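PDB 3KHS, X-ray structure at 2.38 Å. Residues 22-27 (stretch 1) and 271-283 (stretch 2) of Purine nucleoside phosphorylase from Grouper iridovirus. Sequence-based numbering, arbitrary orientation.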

# COMPACT_ATOMS: atom_id res chain seq x y z
N PRO B 22 16.79 9.58 -30.28
CA PRO B 22 17.41 8.50 -29.52
C PRO B 22 16.63 7.21 -29.72
O PRO B 22 15.41 7.23 -29.82
CB PRO B 22 17.34 9.02 -28.10
CG PRO B 22 16.07 9.82 -28.11
CD PRO B 22 16.25 10.61 -29.38
N VAL B 23 17.33 6.08 -29.80
CA VAL B 23 16.67 4.79 -29.97
C VAL B 23 16.85 3.95 -28.69
O VAL B 23 16.08 3.00 -28.42
CB VAL B 23 17.24 4.03 -31.20
CG1 VAL B 23 18.75 3.86 -31.08
CG2 VAL B 23 16.56 2.66 -31.32
N LEU B 24 17.88 4.29 -27.92
CA LEU B 24 18.15 3.61 -26.67
C LEU B 24 18.15 4.60 -25.51
O LEU B 24 18.72 5.70 -25.61
CB LEU B 24 19.49 2.88 -26.69
CG LEU B 24 19.80 2.28 -25.31
CD1 LEU B 24 19.85 0.78 -25.40
CD2 LEU B 24 21.10 2.83 -24.79
N GLY B 25 17.53 4.21 -24.41
CA GLY B 25 17.49 5.08 -23.25
C GLY B 25 18.23 4.53 -22.04
O GLY B 25 18.33 3.32 -21.85
N ILE B 26 18.76 5.42 -21.22
CA ILE B 26 19.49 5.00 -20.03
C ILE B 26 19.02 5.82 -18.83
O ILE B 26 18.85 7.03 -18.95
CB ILE B 26 21.03 5.24 -20.15
CG1 ILE B 26 21.57 4.66 -21.46
CG2 ILE B 26 21.76 4.61 -18.94
CD1 ILE B 26 22.99 5.09 -21.76
N VAL B 27 18.82 5.16 -17.69
CA VAL B 27 18.41 5.83 -16.45
C VAL B 27 19.53 5.53 -15.46
O VAL B 27 19.77 4.37 -15.15
CB VAL B 27 17.11 5.23 -15.86
CG1 VAL B 27 16.63 6.07 -14.66
CG2 VAL B 27 16.03 5.16 -16.90
N LEU B 271 30.13 -2.04 -18.24
CA LEU B 271 29.08 -3.04 -18.50
C LEU B 271 28.00 -2.50 -19.43
O LEU B 271 27.62 -3.15 -20.40
CB LEU B 271 28.44 -3.50 -17.18
CG LEU B 271 27.24 -4.48 -17.23
CD1 LEU B 271 27.62 -5.74 -17.95
CD2 LEU B 271 26.79 -4.85 -15.82
N VAL B 272 27.49 -1.31 -19.13
CA VAL B 272 26.45 -0.68 -19.94
C VAL B 272 26.93 -0.44 -21.38
O VAL B 272 26.18 -0.68 -22.33
CB VAL B 272 25.98 0.69 -19.28
CG1 VAL B 272 25.00 1.42 -20.20
CG2 VAL B 272 25.28 0.42 -17.96
N LYS B 273 28.17 0.02 -21.53
CA LYS B 273 28.72 0.28 -22.86
C LYS B 273 28.82 -1.00 -23.68
O LYS B 273 28.36 -1.04 -24.83
CB LYS B 273 30.10 0.95 -22.75
CG LYS B 273 30.03 2.32 -22.11
CD LYS B 273 31.38 3.05 -22.08
CE LYS B 273 31.96 3.23 -23.47
NZ LYS B 273 33.22 4.05 -23.45
N LEU B 274 29.39 -2.04 -23.08
CA LEU B 274 29.52 -3.31 -23.79
C LEU B 274 28.15 -3.85 -24.16
O LEU B 274 27.98 -4.45 -25.22
CB LEU B 274 30.27 -4.35 -22.94
CG LEU B 274 31.27 -5.28 -23.65
CD1 LEU B 274 31.55 -6.45 -22.72
CD2 LEU B 274 30.75 -5.78 -25.01
N VAL B 275 27.17 -3.64 -23.29
CA VAL B 275 25.81 -4.12 -23.53
C VAL B 275 25.20 -3.38 -24.72
O VAL B 275 24.48 -3.96 -25.54
CB VAL B 275 24.92 -3.91 -22.26
CG1 VAL B 275 23.46 -4.11 -22.59
CG2 VAL B 275 25.32 -4.89 -21.18
N ILE B 276 25.49 -2.09 -24.80
CA ILE B 276 24.97 -1.28 -25.88
C ILE B 276 25.62 -1.73 -27.18
O ILE B 276 24.99 -1.71 -28.24
CB ILE B 276 25.24 0.22 -25.60
CG1 ILE B 276 24.32 0.69 -24.46
CG2 ILE B 276 25.05 1.05 -26.87
CD1 ILE B 276 24.49 2.15 -24.05
N GLU B 277 26.88 -2.16 -27.12
CA GLU B 277 27.54 -2.62 -28.33
C GLU B 277 26.83 -3.87 -28.86
O GLU B 277 26.52 -3.95 -30.03
CB GLU B 277 29.01 -2.94 -28.06
CG GLU B 277 29.82 -3.12 -29.33
CD GLU B 277 31.26 -3.49 -29.04
OE1 GLU B 277 31.86 -2.89 -28.12
OE2 GLU B 277 31.79 -4.40 -29.73
N LYS B 278 26.56 -4.84 -27.98
CA LYS B 278 25.86 -6.07 -28.38
C LYS B 278 24.45 -5.79 -28.90
O LYS B 278 23.92 -6.55 -29.71
CB LYS B 278 25.76 -7.05 -27.20
CG LYS B 278 27.10 -7.55 -26.70
CD LYS B 278 27.01 -8.22 -25.35
CE LYS B 278 28.30 -8.94 -25.02
NZ LYS B 278 28.53 -10.09 -25.98
N ILE B 279 23.85 -4.71 -28.42
CA ILE B 279 22.51 -4.31 -28.85
C ILE B 279 22.51 -3.76 -30.27
O ILE B 279 21.58 -4.00 -31.04
CB ILE B 279 21.93 -3.23 -27.91
CG1 ILE B 279 21.74 -3.80 -26.51
CG2 ILE B 279 20.61 -2.72 -28.44
CD1 ILE B 279 21.20 -2.80 -25.49
N ARG B 280 23.56 -3.01 -30.61
CA ARG B 280 23.68 -2.42 -31.94
C ARG B 280 23.54 -3.45 -33.06
O ARG B 280 23.42 -3.11 -34.23
CB ARG B 280 25.03 -1.69 -32.05
CG ARG B 280 25.30 -1.11 -33.42
CD ARG B 280 26.53 -0.21 -33.41
NE ARG B 280 27.68 -0.80 -32.73
CZ ARG B 280 28.16 -2.02 -32.97
NH1 ARG B 280 27.60 -2.80 -33.88
NH2 ARG B 280 29.22 -2.45 -32.28
N GLY B 281 23.52 -4.73 -32.69
CA GLY B 281 23.37 -5.78 -33.68
C GLY B 281 21.91 -6.15 -33.88
O GLY B 281 21.61 -7.10 -34.61
N GLU B 282 21.00 -5.41 -33.24
CA GLU B 282 19.56 -5.68 -33.38
C GLU B 282 18.68 -4.43 -33.18
O GLU B 282 18.02 -4.27 -32.14
CB GLU B 282 19.13 -6.81 -32.41
CG GLU B 282 19.07 -6.44 -30.91
CD GLU B 282 18.33 -7.48 -30.05
OE1 GLU B 282 17.13 -7.74 -30.27
OE2 GLU B 282 18.96 -8.05 -29.15
N LEU B 283 18.66 -3.55 -34.18
CA LEU B 283 17.85 -2.33 -34.14
C LEU B 283 17.20 -2.04 -35.52
O LEU B 283 16.41 -2.90 -36.00
CB LEU B 283 18.71 -1.13 -33.72
CG LEU B 283 19.23 -1.02 -32.28
CD1 LEU B 283 20.13 0.22 -32.15
CD2 LEU B 283 18.04 -0.92 -31.30

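This contact is built wholly from aliphatic side chains; no hydrogen bond crosses between the stretches. Strand 24-27 and helix 271-279 run nearly antiparallel, at 164°, with their axes 11.4 Å apart at closest approach. Side chains from both sides bridge that spacing and meet near their ends, and the two stretches together bury 272 Å².

The central packing follows the alternation of the strand. Leu24 and Ile26 direct their CA-to-CB bonds toward the helix, while Gly25 and Val27, the residues that follow each of them, make no contact with it. The helix answers with Val272, Ile276 and Ile279, spaced four and three residues apart so that they share one face. Because the directions oppose, Ile26 lies across from Val272 and Leu24 from Ile276. Ile276 touches both strand residues: its CD1 lies 3.5 Å from Leu24 CD2 and 4.0 Å from Ile26 CD1, with the side chain an extended m,t isoleucine. Leu24 and Ile26 each have two partners as well. Leu24 CD1 reaches Ile279 CD1 at 3.8 Å. At the other end the fit loosens, with Ile26 CD1 4.5 Å from Val272 CG1.

A separate apolar pair lies beyond the strand. Val23 CG2 meets Leu283 CD2 at 3.9 Å, both residues pointing toward the opposite stretch, in a more exposed setting than the buried central cluster.

Backbone hydrogen bonds within stretch 2 support the helical spacing from which its contact residues project. Ile276 N donates to Val272 O at 2.9 Å, and Ile279 N to Val275 O at 3.0 Å. A type I turn from Ile279 to Glu282 follows, with Glu282 N bonded to Ile279 O at 2.7 Å; the chain then leads into Leu283, which packs against Val23.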